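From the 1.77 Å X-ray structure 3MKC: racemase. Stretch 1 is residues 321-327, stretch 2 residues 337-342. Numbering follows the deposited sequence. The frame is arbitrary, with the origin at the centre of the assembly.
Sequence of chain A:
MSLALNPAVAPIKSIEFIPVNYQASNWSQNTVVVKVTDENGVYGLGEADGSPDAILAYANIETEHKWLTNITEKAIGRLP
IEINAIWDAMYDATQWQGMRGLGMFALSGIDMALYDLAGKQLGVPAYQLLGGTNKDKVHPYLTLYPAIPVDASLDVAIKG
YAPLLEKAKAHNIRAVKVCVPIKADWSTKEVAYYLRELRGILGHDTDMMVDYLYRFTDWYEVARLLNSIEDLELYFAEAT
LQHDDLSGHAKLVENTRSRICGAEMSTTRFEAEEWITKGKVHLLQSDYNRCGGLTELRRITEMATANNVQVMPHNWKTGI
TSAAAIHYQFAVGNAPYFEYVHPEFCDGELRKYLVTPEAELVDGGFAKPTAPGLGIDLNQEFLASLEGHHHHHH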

# COMPACT_ATOMS: atom_id res chain seq x y z
N THR A 321 -3.12 -4.38 -6.26
CA THR A 321 -3.05 -3.36 -5.22
C THR A 321 -2.97 -1.96 -5.84
O THR A 321 -3.53 -1.01 -5.29
CB THR A 321 -1.84 -3.60 -4.29
OG1 THR A 321 -2.03 -4.85 -3.60
CG2 THR A 321 -1.70 -2.48 -3.27
N SER A 322 -2.30 -1.83 -6.98
CA SER A 322 -2.21 -0.52 -7.63
C SER A 322 -3.61 -0.02 -7.99
O SER A 322 -3.89 1.17 -7.92
CB SER A 322 -1.35 -0.59 -8.89
OG SER A 322 0.03 -0.63 -8.57
N ALA A 323 -4.50 -0.94 -8.36
CA ALA A 323 -5.86 -0.57 -8.71
C ALA A 323 -6.60 -0.09 -7.46
O ALA A 323 -7.29 0.93 -7.48
CB ALA A 323 -6.59 -1.76 -9.32
N ALA A 324 -6.45 -0.84 -6.37
CA ALA A 324 -7.10 -0.48 -5.12
C ALA A 324 -6.61 0.89 -4.67
O ALA A 324 -7.39 1.70 -4.16
CB ALA A 324 -6.81 -1.53 -4.04
N ALA A 325 -5.32 1.14 -4.89
CA ALA A 325 -4.69 2.41 -4.49
C ALA A 325 -5.32 3.61 -5.19
O ALA A 325 -5.50 4.67 -4.58
CB ALA A 325 -3.19 2.36 -4.78
N ILE A 326 -5.66 3.47 -6.46
CA ILE A 326 -6.28 4.58 -7.17
C ILE A 326 -7.69 4.81 -6.63
O ILE A 326 -8.10 5.95 -6.42
CB ILE A 326 -6.36 4.30 -8.69
CG1 ILE A 326 -4.95 4.30 -9.28
CG2 ILE A 326 -7.23 5.35 -9.38
CD1 ILE A 326 -4.89 3.91 -10.75
N HIS A 327 -8.42 3.74 -6.38
CA HIS A 327 -9.77 3.87 -5.86
C HIS A 327 -9.70 4.47 -4.47
O HIS A 327 -10.54 5.29 -4.08
CB HIS A 327 -10.47 2.51 -5.84
CG HIS A 327 -10.93 2.07 -7.19
ND1 HIS A 327 -12.22 2.25 -7.64
CD2 HIS A 327 -10.26 1.46 -8.21
CE1 HIS A 327 -12.33 1.78 -8.87
NE2 HIS A 327 -11.15 1.30 -9.24
N TYR A 337 -0.65 13.14 -2.45
CA TYR A 337 -0.14 12.01 -3.22
C TYR A 337 -0.41 10.69 -2.50
O TYR A 337 -0.91 10.68 -1.37
CB TYR A 337 1.37 12.14 -3.41
CG TYR A 337 1.84 13.51 -3.87
CD1 TYR A 337 1.53 13.99 -5.14
CD2 TYR A 337 2.61 14.32 -3.03
CE1 TYR A 337 1.97 15.23 -5.57
CE2 TYR A 337 3.06 15.57 -3.44
CZ TYR A 337 2.74 16.02 -4.72
OH TYR A 337 3.18 17.24 -5.15
N PHE A 338 -0.08 9.60 -3.18
CA PHE A 338 -0.21 8.24 -2.66
C PHE A 338 0.84 7.41 -3.39
O PHE A 338 1.19 7.73 -4.53
CB PHE A 338 -1.63 7.70 -2.88
CG PHE A 338 -1.99 7.47 -4.32
CD1 PHE A 338 -2.12 6.18 -4.82
CD2 PHE A 338 -2.21 8.55 -5.18
CE1 PHE A 338 -2.47 5.96 -6.15
CE2 PHE A 338 -2.56 8.34 -6.51
CZ PHE A 338 -2.69 7.04 -7.00
N GLU A 339 1.36 6.37 -2.75
CA GLU A 339 2.40 5.58 -3.39
C GLU A 339 1.89 4.72 -4.53
O GLU A 339 0.88 4.03 -4.41
CB GLU A 339 3.15 4.69 -2.39
CG GLU A 339 4.23 3.82 -3.05
CD GLU A 339 5.14 3.13 -2.06
OE1 GLU A 339 4.64 2.64 -1.03
OE2 GLU A 339 6.36 3.05 -2.33
N TYR A 340 2.62 4.76 -5.64
CA TYR A 340 2.27 4.00 -6.81
C TYR A 340 3.55 3.54 -7.51
O TYR A 340 4.53 4.28 -7.58
CB TYR A 340 1.46 4.86 -7.77
CG TYR A 340 0.71 4.08 -8.83
CD1 TYR A 340 -0.55 3.56 -8.57
CD2 TYR A 340 1.28 3.87 -10.08
CE1 TYR A 340 -1.25 2.86 -9.55
CE2 TYR A 340 0.59 3.16 -11.07
CZ TYR A 340 -0.67 2.66 -10.80
OH TYR A 340 -1.35 1.97 -11.76
N VAL A 341 3.54 2.31 -8.00
CA VAL A 341 4.69 1.78 -8.72
C VAL A 341 4.20 1.68 -10.16
O VAL A 341 3.21 1.00 -10.45
CB VAL A 341 5.11 0.39 -8.18
CG1 VAL A 341 3.95 -0.59 -8.28
CG2 VAL A 341 6.32 -0.12 -8.94
N HIS A 342 4.87 2.39 -11.05
CA HIS A 342 4.48 2.41 -12.45
C HIS A 342 5.37 1.48 -13.27
O HIS A 342 6.57 1.37 -13.01
CB HIS A 342 4.55 3.84 -12.98
CG HIS A 342 3.92 4.02 -14.32
ND1 HIS A 342 4.52 3.60 -15.49
CD2 HIS A 342 2.72 4.53 -14.68
CE1 HIS A 342 3.72 3.85 -16.51
NE2 HIS A 342 2.62 4.41 -16.05

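This is a small packing contact between one side of a helix and a short extended segment, held by van der Waals contacts with no hydrogen bond across it. About 265 Å² is buried, counting both sides. The helix presents Ser 322, Ala 325 and Ile 326. Ala 323 points away, and its neighbour Ala 324 is out of reach. The residues in contact are buried, and the apolar side chains of Ile 326 and Phe 338 suit a site with no hydrogen bond between the stretches.

Phe 338 points toward the helix, with chi1 in the p well. Its CE1 lies 3.9 Å from CB of Ala 325 and 3.6 Å from the backbone O of Ala 325. Ala 325 ends at its methyl, and the ring packs against it and the backbone beside it. Ile 326 adds a further apolar contact, CG1 to CZ of Phe 338 at 4.2 Å.

Tyr 340 leaves its backbone sideways, but the ring reaches back to the helix. Ser 322 and Tyr 340 have the closest CA atoms, 6.4 Å apart. CB of Ser 322 sits 3.5 Å from CE1 of Tyr 340, and the Ser 322 hydroxyl lies over one face of the ring. A small side chain fits this close approach. Ile 326, extended in the mt rotamer, brings CD1 to 4.0 Å from CE1 of Tyr 340. It thus touches the rings of both Phe 338 and Tyr 340. Val 341 makes a lesser contact, CG1 to OG of Ser 322 at 3.9 Å.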